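Local structure of cytochrome c family protein (3OUQ) at residues Asp51-Lys56 / Phe68-Asp73. The protein probably carries electrons through a chain of interacting c-type hemes, this chain being the N-terminal hexaheme half of a dodecaheme cytochrome. Residues are numbered along the deposited sequence; the frame is centred on the assembly and turned at random.
Sequences DMEKGK and FSVADD. With HEC (heme c), chain D.
E53 and A71 mark where the two backbones come nearest, their CA atoms 6.5 Å apart, and no hydrogen bond joins them. Residues 51-53 belong to a short helix that begins earlier and gives way to a Schellman motif: G55, with positive phi, gives its N-H to M52 O, and K56 N reaches back to D51 O. Facing it, 68-73 is an irregular loop bent by an ST turn, in which the backbone N of A71 donates to S69 OG at 2.9 Å; V70 and A71 both start toward the helix.

V70 does most of the touching. With CG1 anti to the carbonyl carbon (chi1 -69°), CG2 lies between the backbone N and the carbonyl carbon, and that methyl meets M52 CB at 4.0 Å and lies beside the start of E53. The other branch, CG1, points to the heme and rests 3.7 Å from the methyl CMC. M52 starts toward the loop, but beyond CB the chain leads away to the heme; the bend at chi3 (-144°) sets CE 3.5 Å from heme C2D. Both residues therefore touch the heme as well as each other, V70 at its CMC and CBC substituents. F68 joins from the loop side, with CMC lying in the plane of its ring at the edge. E53 runs extended past A71, its CD 4.2 Å from A71 CB; OE1 goes on to a salt bridge with R113 and a hydrogen bond with S117.

In the fold, helix 49-53 and the loop leading on toward strand 87-89 wall one heme of the first cytochrome c7 unit. M49, an axial iron ligand at the start of this helix, packs close to V70, and R113 and S117 tie the contact to helix 113-116 and the residue just beyond it.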
loop_
_atom_site.group_PDB
_atom_site.type_symbol
_atom_site.label_atom_id
_atom_site.label_comp_id
_atom_site.label_asym_id
_atom_site.label_seq_id
_atom_site.Cartn_x
_atom_site.Cartn_y
_atom_site.Cartn_z
ATOM N N ASP A 51 7.348 -4.336 -5.227
ATOM C CA ASP A 51 8.595 -4.118 -5.944
ATOM C C ASP A 51 9.718 -4.064 -4.927
ATOM O O ASP A 51 10.798 -4.615 -5.156
ATOM C CB ASP A 51 8.570 -2.803 -6.728
ATOM C CG ASP A 51 7.653 -2.856 -7.927
ATOM O OD1 ASP A 51 7.695 -3.861 -8.663
ATOM O OD2 ASP A 51 6.900 -1.886 -8.143
ATOM N N MET A 52 9.464 -3.400 -3.802
ATOM C CA MET A 52 10.471 -3.286 -2.756
ATOM C C MET A 52 10.759 -4.653 -2.152
ATOM O O MET A 52 11.897 -4.950 -1.788
ATOM C CB MET A 52 10.013 -2.305 -1.675
ATOM C CG MET A 52 9.818 -0.896 -2.210
ATOM S SD MET A 52 9.764 0.381 -0.957
ATOM C CE MET A 52 8.573 1.470 -1.670
ATOM N N GLU A 53 9.726 -5.486 -2.058
ATOM C CA GLU A 53 9.897 -6.830 -1.520
ATOM C C GLU A 53 10.789 -7.592 -2.488
ATOM O O GLU A 53 11.485 -8.521 -2.098
ATOM C CB GLU A 53 8.551 -7.555 -1.379
ATOM C CG GLU A 53 7.552 -6.855 -0.480
ATOM C CD GLU A 53 6.429 -7.768 0.004
ATOM O OE1 GLU A 53 5.480 -7.259 0.639
ATOM O OE2 GLU A 53 6.495 -8.995 -0.232
ATOM N N LYS A 54 10.766 -7.189 -3.753
ATOM C CA LYS A 54 11.585 -7.842 -4.764
ATOM C C LYS A 54 13.012 -7.322 -4.717
ATOM O O LYS A 54 13.908 -7.903 -5.325
ATOM C CB LYS A 54 10.992 -7.633 -6.168
ATOM C CG LYS A 54 9.820 -8.565 -6.504
ATOM N N GLY A 55 13.217 -6.220 -3.998
ATOM C CA GLY A 55 14.551 -5.662 -3.872
ATOM C C GLY A 55 14.763 -4.284 -4.466
ATOM O O GLY A 55 15.884 -3.771 -4.463
ATOM N N LYS A 56 13.696 -3.680 -4.977
ATOM C CA LYS A 56 13.782 -2.352 -5.570
ATOM C C LYS A 56 13.650 -1.275 -4.498
ATOM O O LYS A 56 13.259 -1.561 -3.371
ATOM C CB LYS A 56 12.674 -2.177 -6.608
ATOM C CG LYS A 56 12.814 -3.064 -7.838
ATOM C CD LYS A 56 14.036 -2.681 -8.665
ATOM C CE LYS A 56 14.112 -3.498 -9.953
ATOM N NZ LYS A 56 15.233 -3.076 -10.855
ATOM N N PHE A 68 15.148 -2.626 9.234
ATOM C CA PHE A 68 13.835 -3.251 9.271
ATOM C C PHE A 68 13.321 -3.513 7.861
ATOM O O PHE A 68 13.581 -2.744 6.941
ATOM C CB PHE A 68 12.860 -2.381 10.060
ATOM C CG PHE A 68 12.799 -0.959 9.597
ATOM C CD1 PHE A 68 12.002 -0.597 8.520
ATOM C CD2 PHE A 68 13.538 0.025 10.247
ATOM C CE1 PHE A 68 11.931 0.717 8.098
ATOM C CE2 PHE A 68 13.474 1.344 9.836
ATOM C CZ PHE A 68 12.666 1.691 8.753
ATOM N N SER A 69 12.610 -4.620 7.701
ATOM C CA SER A 69 12.072 -5.026 6.407
ATOM C C SER A 69 10.783 -4.301 6.011
ATOM O O SER A 69 10.000 -3.875 6.865
ATOM C CB SER A 69 11.817 -6.540 6.420
ATOM O OG SER A 69 11.193 -6.980 5.228
ATOM N N VAL A 70 10.576 -4.175 4.703
ATOM C CA VAL A 70 9.386 -3.538 4.163
ATOM C C VAL A 70 8.263 -4.568 4.133
ATOM O O VAL A 70 7.126 -4.253 3.787
ATOM C CB VAL A 70 9.625 -3.021 2.727
ATOM C CG1 VAL A 70 10.589 -1.859 2.751
ATOM C CG2 VAL A 70 10.179 -4.127 1.856
ATOM N N ALA A 71 8.594 -5.799 4.507
ATOM C CA ALA A 71 7.629 -6.887 4.520
ATOM C C ALA A 71 7.225 -7.302 5.933
ATOM O O ALA A 71 7.088 -8.492 6.228
ATOM C CB ALA A 71 8.192 -8.073 3.773
ATOM N N ASP A 72 7.028 -6.320 6.806
ATOM C CA ASP A 72 6.631 -6.589 8.183
ATOM C C ASP A 72 5.461 -5.704 8.577
ATOM O O ASP A 72 5.602 -4.490 8.701
ATOM C CB ASP A 72 7.802 -6.343 9.143
ATOM C CG ASP A 72 8.676 -7.573 9.332
ATOM O OD1 ASP A 72 8.786 -8.378 8.380
ATOM O OD2 ASP A 72 9.262 -7.727 10.430
ATOM N N ASP A 73 4.300 -6.318 8.767
ATOM C CA ASP A 73 3.120 -5.576 9.154
ATOM C C ASP A 73 3.402 -4.678 10.357
ATOM O O ASP A 73 2.768 -3.638 10.521
ATOM C CB ASP A 73 1.972 -6.534 9.475
ATOM C CG ASP A 73 1.461 -7.264 8.251
ATOM O OD1 ASP A 73 1.455 -6.656 7.158
ATOM O OD2 ASP A 73 1.048 -8.438 8.385
HETATM FE FE HEC D . 5.263 1.502 1.934
HETATM C CHA HEC D . 4.530 3.173 -0.976
HETATM C CHB HEC D . 2.094 0.336 2.057
HETATM C CHC HEC D . 6.134 -0.471 4.539
HETATM C CHD HEC D . 8.295 3.060 2.067
HETATM N NA HEC D . 3.654 1.742 0.808
HETATM C C1A HEC D . 3.563 2.337 -0.447
HETATM C C2A HEC D . 2.255 2.144 -1.029
HETATM C C3A HEC D . 1.525 1.493 -0.087
HETATM C C4A HEC D . 2.388 1.258 1.053
HETATM C CMA HEC D . 0.097 0.992 -0.251
HETATM C CAA HEC D . 1.792 2.513 -2.433
HETATM C CBA HEC D . 2.245 1.528 -3.506
HETATM C CGA HEC D . 1.783 0.109 -3.237
HETATM O O1A HEC D . 0.561 -0.118 -3.181
HETATM O O2A HEC D . 2.638 -0.782 -3.073
HETATM N NB HEC D . 4.349 0.109 2.972
HETATM C C1B HEC D . 3.024 -0.248 2.917
HETATM C C2B HEC D . 2.726 -1.307 3.844
HETATM C C3B HEC D . 3.877 -1.576 4.465
HETATM C C4B HEC D . 4.868 -0.670 3.961
HETATM C CMB HEC D . 1.357 -1.940 4.107
HETATM C CAB HEC D . 4.120 -2.636 5.500
HETATM C CBB HEC D . 4.194 -4.062 5.033
HETATM N NC HEC D . 6.890 1.320 3.070
HETATM C C1C HEC D . 7.082 0.470 4.135
HETATM C C2C HEC D . 8.406 0.629 4.706
HETATM C C3C HEC D . 8.987 1.661 4.051
HETATM C C4C HEC D . 8.069 2.045 2.991
HETATM C CMC HEC D . 9.102 -0.252 5.746
HETATM C CAC HEC D . 10.296 2.351 4.463
HETATM C CBC HEC D . 11.539 1.485 4.332
HETATM N ND HEC D . 6.147 2.915 0.849
HETATM C C1D HEC D . 7.385 3.487 1.088
HETATM C C2D HEC D . 7.714 4.437 0.045
HETATM C C3D HEC D . 6.687 4.403 -0.871
HETATM C C4D HEC D . 5.715 3.487 -0.335
HETATM C CMD HEC D . 8.984 5.283 -0.039
HETATM C CAD HEC D . 6.642 5.061 -2.256
HETATM C CBD HEC D . 7.697 4.466 -3.171
HETATM C CGD HEC D . 7.699 5.089 -4.554
HETATM O O1D HEC D . 8.629 4.799 -5.335
HETATM O O2D HEC D . 6.773 5.863 -4.866
#